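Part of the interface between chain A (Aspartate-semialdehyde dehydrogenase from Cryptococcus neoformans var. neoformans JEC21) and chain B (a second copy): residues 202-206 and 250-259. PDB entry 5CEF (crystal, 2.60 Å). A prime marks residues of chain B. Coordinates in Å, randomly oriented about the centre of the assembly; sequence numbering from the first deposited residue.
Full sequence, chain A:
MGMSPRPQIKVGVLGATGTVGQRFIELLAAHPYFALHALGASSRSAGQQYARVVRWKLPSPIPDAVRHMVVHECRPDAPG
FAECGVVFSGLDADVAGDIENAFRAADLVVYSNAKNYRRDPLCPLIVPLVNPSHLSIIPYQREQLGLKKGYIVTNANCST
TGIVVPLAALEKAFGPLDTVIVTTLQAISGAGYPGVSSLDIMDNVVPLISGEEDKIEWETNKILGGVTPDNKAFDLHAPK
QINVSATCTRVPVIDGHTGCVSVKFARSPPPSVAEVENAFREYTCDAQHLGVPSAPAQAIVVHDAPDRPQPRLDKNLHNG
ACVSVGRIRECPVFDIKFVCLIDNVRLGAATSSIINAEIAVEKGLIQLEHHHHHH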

ATOM      1  N   MET A 202      -2.552   6.348   1.470  1.00 31.98           N
ATOM      2  CA  MET A 202      -2.098   4.993   1.797  1.00 34.98           C
ATOM      3  C   MET A 202      -3.122   4.299   2.663  1.00 32.03           C
ATOM      4  O   MET A 202      -3.627   4.908   3.597  1.00 28.83           O
ATOM      5  CB  MET A 202      -0.733   4.980   2.480  1.00 39.51           C
ATOM      6  CG  MET A 202       0.355   5.440   1.533  1.00 50.89           C
ATOM      7  SD  MET A 202       0.820   4.420   0.119  1.00 65.78           S
ATOM      8  CE  MET A 202       0.921   2.755   0.742  1.00 73.62           C
ATOM      9  N   ASP A 203      -3.416   3.032   2.369  1.00 30.58           N
ATOM     10  CA  ASP A 203      -4.314   2.241   3.230  1.00 33.11           C
ATOM     11  C   ASP A 203      -5.672   2.941   3.408  1.00 34.00           C
ATOM     12  O   ASP A 203      -6.262   2.926   4.489  1.00 31.97           O
ATOM     13  CB  ASP A 203      -3.658   1.967   4.605  1.00 33.19           C
ATOM     14  CG  ASP A 203      -4.446   0.991   5.450  1.00 34.89           C
ATOM     15  OD1 ASP A 203      -5.141   0.141   4.878  1.00 40.21           O
ATOM     16  OD2 ASP A 203      -4.421   1.064   6.692  1.00 41.04           O
ATOM     17  N   ASN A 204      -6.140   3.572   2.327  1.00 33.46           N
ATOM     18  CA  ASN A 204      -7.290   4.436   2.383  1.00 31.52           C
ATOM     19  C   ASN A 204      -8.014   4.587   1.033  1.00 31.89           C
ATOM     20  O   ASN A 204      -7.563   4.132  -0.004  1.00 34.87           O
ATOM     21  CB  ASN A 204      -6.826   5.798   2.920  1.00 32.41           C
ATOM     22  CG  ASN A 204      -7.976   6.695   3.360  1.00 32.36           C
ATOM     23  OD1 ASN A 204      -9.013   6.231   3.858  1.00 32.77           O
ATOM     24  ND2 ASN A 204      -7.802   7.986   3.163  1.00 31.63           N
ATOM     25  N   VAL A 205      -9.159   5.232   1.074  1.00 31.86           N
ATOM     26  CA  VAL A 205      -9.877   5.648  -0.106  1.00 31.17           C
ATOM     27  C   VAL A 205     -10.344   7.076   0.132  1.00 28.18           C
ATOM     28  O   VAL A 205     -10.815   7.385   1.210  1.00 27.81           O
ATOM     29  CB  VAL A 205     -11.121   4.741  -0.301  1.00 34.27           C
ATOM     30  CG1 VAL A 205     -12.086   5.338  -1.312  1.00 34.51           C
ATOM     31  CG2 VAL A 205     -10.721   3.330  -0.718  1.00 34.66           C
ATOM     32  N   VAL A 206     -10.207   7.945  -0.858  1.00 26.91           N
ATOM     33  CA  VAL A 206     -10.682   9.306  -0.743  1.00 24.86           C
ATOM     34  C   VAL A 206     -11.825   9.410  -1.700  1.00 25.28           C
ATOM     35  O   VAL A 206     -11.629   9.328  -2.900  1.00 26.08           O
ATOM     36  CB  VAL A 206      -9.589  10.338  -1.082  1.00 26.13           C
ATOM     37  CG1 VAL A 206     -10.141  11.750  -0.984  1.00 26.63           C
ATOM     38  CG2 VAL A 206      -8.417  10.244  -0.110  1.00 27.08           C
TER
ATOM     39  N   ARG B 250     -12.353  -5.192  -4.688  1.00 22.44           N
ATOM     40  CA  ARG B 250     -11.427  -5.249  -3.592  1.00 22.46           C
ATOM     41  C   ARG B 250     -10.341  -4.222  -3.821  1.00 22.45           C
ATOM     42  O   ARG B 250      -9.855  -4.085  -4.921  1.00 19.67           O
ATOM     43  CB  ARG B 250     -10.793  -6.614  -3.511  1.00 22.80           C
ATOM     44  CG  ARG B 250      -9.860  -6.815  -2.333  1.00 23.76           C
ATOM     45  CD  ARG B 250     -10.650  -7.215  -1.098  1.00 25.23           C
ATOM     46  NE  ARG B 250     -11.200  -8.567  -1.200  1.00 25.38           N
ATOM     47  CZ  ARG B 250     -12.151  -9.066  -0.400  1.00 25.34           C
ATOM     48  NH1 ARG B 250     -12.706  -8.333   0.546  1.00 24.29           N
ATOM     49  NH2 ARG B 250     -12.594 -10.298  -0.596  1.00 27.34           N
ATOM     50  N   VAL B 251      -9.944  -3.533  -2.751  1.00 24.37           N
ATOM     51  CA  VAL B 251      -8.943  -2.495  -2.830  1.00 25.79           C
ATOM     52  C   VAL B 251      -7.896  -2.760  -1.778  1.00 26.36           C
ATOM     53  O   VAL B 251      -8.136  -3.510  -0.871  1.00 26.45           O
ATOM     54  CB  VAL B 251      -9.565  -1.090  -2.611  1.00 28.00           C
ATOM     55  CG1 VAL B 251     -10.467  -0.693  -3.777  1.00 28.68           C
ATOM     56  CG2 VAL B 251     -10.372  -1.036  -1.331  1.00 30.18           C
ATOM     57  N   PRO B 252      -6.707  -2.128  -1.887  1.00 27.92           N
ATOM     58  CA  PRO B 252      -5.612  -2.409  -0.951  1.00 25.85           C
ATOM     59  C   PRO B 252      -5.698  -1.595   0.330  1.00 26.44           C
ATOM     60  O   PRO B 252      -4.894  -0.670   0.548  1.00 26.58           O
ATOM     61  CB  PRO B 252      -4.365  -2.051  -1.746  1.00 26.04           C
ATOM     62  CG  PRO B 252      -4.794  -1.248  -2.900  1.00 27.03           C
ATOM     63  CD  PRO B 252      -6.284  -1.233  -2.974  1.00 27.70           C
ATOM     64  N   VAL B 253      -6.685  -1.953   1.142  1.00 24.93           N
ATOM     65  CA  VAL B 253      -7.014  -1.252   2.344  1.00 26.79           C
ATOM     66  C   VAL B 253      -7.300  -2.311   3.385  1.00 28.88           C
ATOM     67  O   VAL B 253      -7.923  -3.344   3.089  1.00 28.72           O
ATOM     68  CB  VAL B 253      -8.276  -0.396   2.154  1.00 27.30           C
ATOM     69  CG1 VAL B 253      -8.668   0.226   3.463  1.00 29.69           C
ATOM     70  CG2 VAL B 253      -8.040   0.661   1.101  1.00 27.89           C
ATOM     71  N   ILE B 254      -6.768  -2.116   4.577  1.00 28.85           N
ATOM     72  CA  ILE B 254      -6.859  -3.148   5.589  1.00 33.38           C
ATOM     73  C   ILE B 254      -8.264  -3.259   6.167  1.00 34.36           C
ATOM     74  O   ILE B 254      -8.824  -4.351   6.177  1.00 41.40           O
ATOM     75  CB  ILE B 254      -5.841  -2.900   6.692  1.00 36.92           C
ATOM     76  CG1 ILE B 254      -4.472  -3.318   6.183  1.00 41.22           C
ATOM     77  CG2 ILE B 254      -6.132  -3.717   7.925  1.00 36.34           C
ATOM     78  CD1 ILE B 254      -3.360  -2.653   6.936  1.00 50.69           C
ATOM     79  N   ASP B 255      -8.822  -2.139   6.585  1.00 33.02           N
ATOM     80  CA  ASP B 255     -10.113  -2.113   7.222  1.00 38.43           C
ATOM     81  C   ASP B 255     -10.988  -1.022   6.644  1.00 34.90           C
ATOM     82  O   ASP B 255     -10.500   0.054   6.358  1.00 36.01           O
ATOM     83  CB  ASP B 255      -9.972  -1.783   8.694  1.00 47.18           C
ATOM     84  CG  ASP B 255      -9.255  -2.866   9.484  1.00 61.58           C
ATOM     85  OD1 ASP B 255      -9.522  -4.075   9.237  1.00 76.51           O
ATOM     86  OD2 ASP B 255      -8.416  -2.498  10.369  1.00 63.35           O
ATOM     87  N   GLY B 256     -12.278  -1.304   6.490  1.00 29.75           N
ATOM     88  CA  GLY B 256     -13.234  -0.294   6.040  1.00 27.83           C
ATOM     89  C   GLY B 256     -13.783  -0.593   4.677  1.00 27.75           C
ATOM     90  O   GLY B 256     -13.046  -0.526   3.714  1.00 27.36           O
ATOM     91  N   HIS B 257     -15.062  -0.981   4.594  1.00 28.21           N
ATOM     92  CA  HIS B 257     -15.712  -1.194   3.312  1.00 28.58           C
ATOM     93  C   HIS B 257     -16.473   0.049   2.920  1.00 30.04           C
ATOM     94  O   HIS B 257     -17.371   0.488   3.629  1.00 28.09           O
ATOM     95  CB  HIS B 257     -16.697  -2.359   3.334  1.00 29.16           C
ATOM     96  CG  HIS B 257     -16.062  -3.678   3.619  1.00 31.16           C
ATOM     97  ND1 HIS B 257     -14.741  -3.923   3.357  1.00 30.50           N
ATOM     98  CD2 HIS B 257     -16.570  -4.831   4.115  1.00 30.91           C
ATOM     99  CE1 HIS B 257     -14.447  -5.153   3.714  1.00 32.92           C
ATOM    100  NE2 HIS B 257     -15.542  -5.730   4.172  1.00 32.26           N
ATOM    101  N   THR B 258     -16.127   0.593   1.766  1.00 29.03           N
ATOM    102  CA  THR B 258     -16.746   1.809   1.270  1.00 29.18           C
ATOM    103  C   THR B 258     -17.760   1.475   0.179  1.00 27.83           C
ATOM    104  O   THR B 258     -17.517   0.582  -0.615  1.00 29.63           O
ATOM    105  CB  THR B 258     -15.653   2.717   0.705  1.00 29.33           C
ATOM    106  OG1 THR B 258     -14.687   2.986   1.730  1.00 27.27           O
ATOM    107  CG2 THR B 258     -16.248   3.994   0.180  1.00 29.32           C
ATOM    108  N   GLY B 259     -18.910   2.138   0.193  1.00 27.08           N
ATOM    109  CA  GLY B 259     -19.956   1.912  -0.805  1.00 26.96           C
ATOM    110  C   GLY B 259     -20.412   3.208  -1.462  1.00 28.63           C
ATOM    111  O   GLY B 259     -20.583   4.205  -0.780  1.00 29.46           O
TER
HETATM  112  O   HOH W   1      -2.494   1.007   0.493  1.00 33.78           O
HETATM  113  O   HOH W   2      -3.431  -1.041   3.124  1.00 69.87           O

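What makes the direct polar link between the two chains? The backbone N of Ile254′ donates a hydrogen bond to Asp203 OD1, with an N–O distance of 2.8 Å and a nearly straight angle of 166° at the hydrogen. The CA-to-CB bond of Asp203 points sideways, but its t rotamer brings the carboxylate nearer chain B. Because the donor is a main-chain amide, the bond depends on the course of the loop rather than on the isoleucine side chain. A carboxylate suits this buried site, since its oxygen can accept from more than one donor.

How does water extend this link? Two waters bridge Asp203 to the same carbonyl, that of Pro252′. Water 1 accepts from Asp203 N at 2.9 Å and donates to Pro252′ O, also at 2.9 Å. Water 2 donates both ways, to Asp203 OD1 at 2.7 Å and to Pro252′ O at 3.0 Å. OD1 thus receives both a water and the Ile254′ amide, while both main chain and side chain of Asp203 are tied to the loop.

What do the apolar side chains contribute? Val205 directs its CA-to-CB bond toward chain B, and its CG2 lies 4.2 Å from Val253′ CG2 and 4.4 Å from Val251′ CG2. These compact, branched side chains fill buried space without needing polar partners. Val253′ CG2 also lies 3.7 Å from Asn204 O, so its methyl packs against main chain as well. Thr258′ points toward chain A at the margin of this patch, its OG1 4.5 Å from Val205 CB.

Why does Asn204 bury so little against chain B? Its CA-to-CB bond points away, and its amide group finds hydrogen bonds elsewhere in the structure. Asp203 and Val205, on either side of it in sequence, supply most of the buried surface from chain A; the two stretches together bury 286 Å².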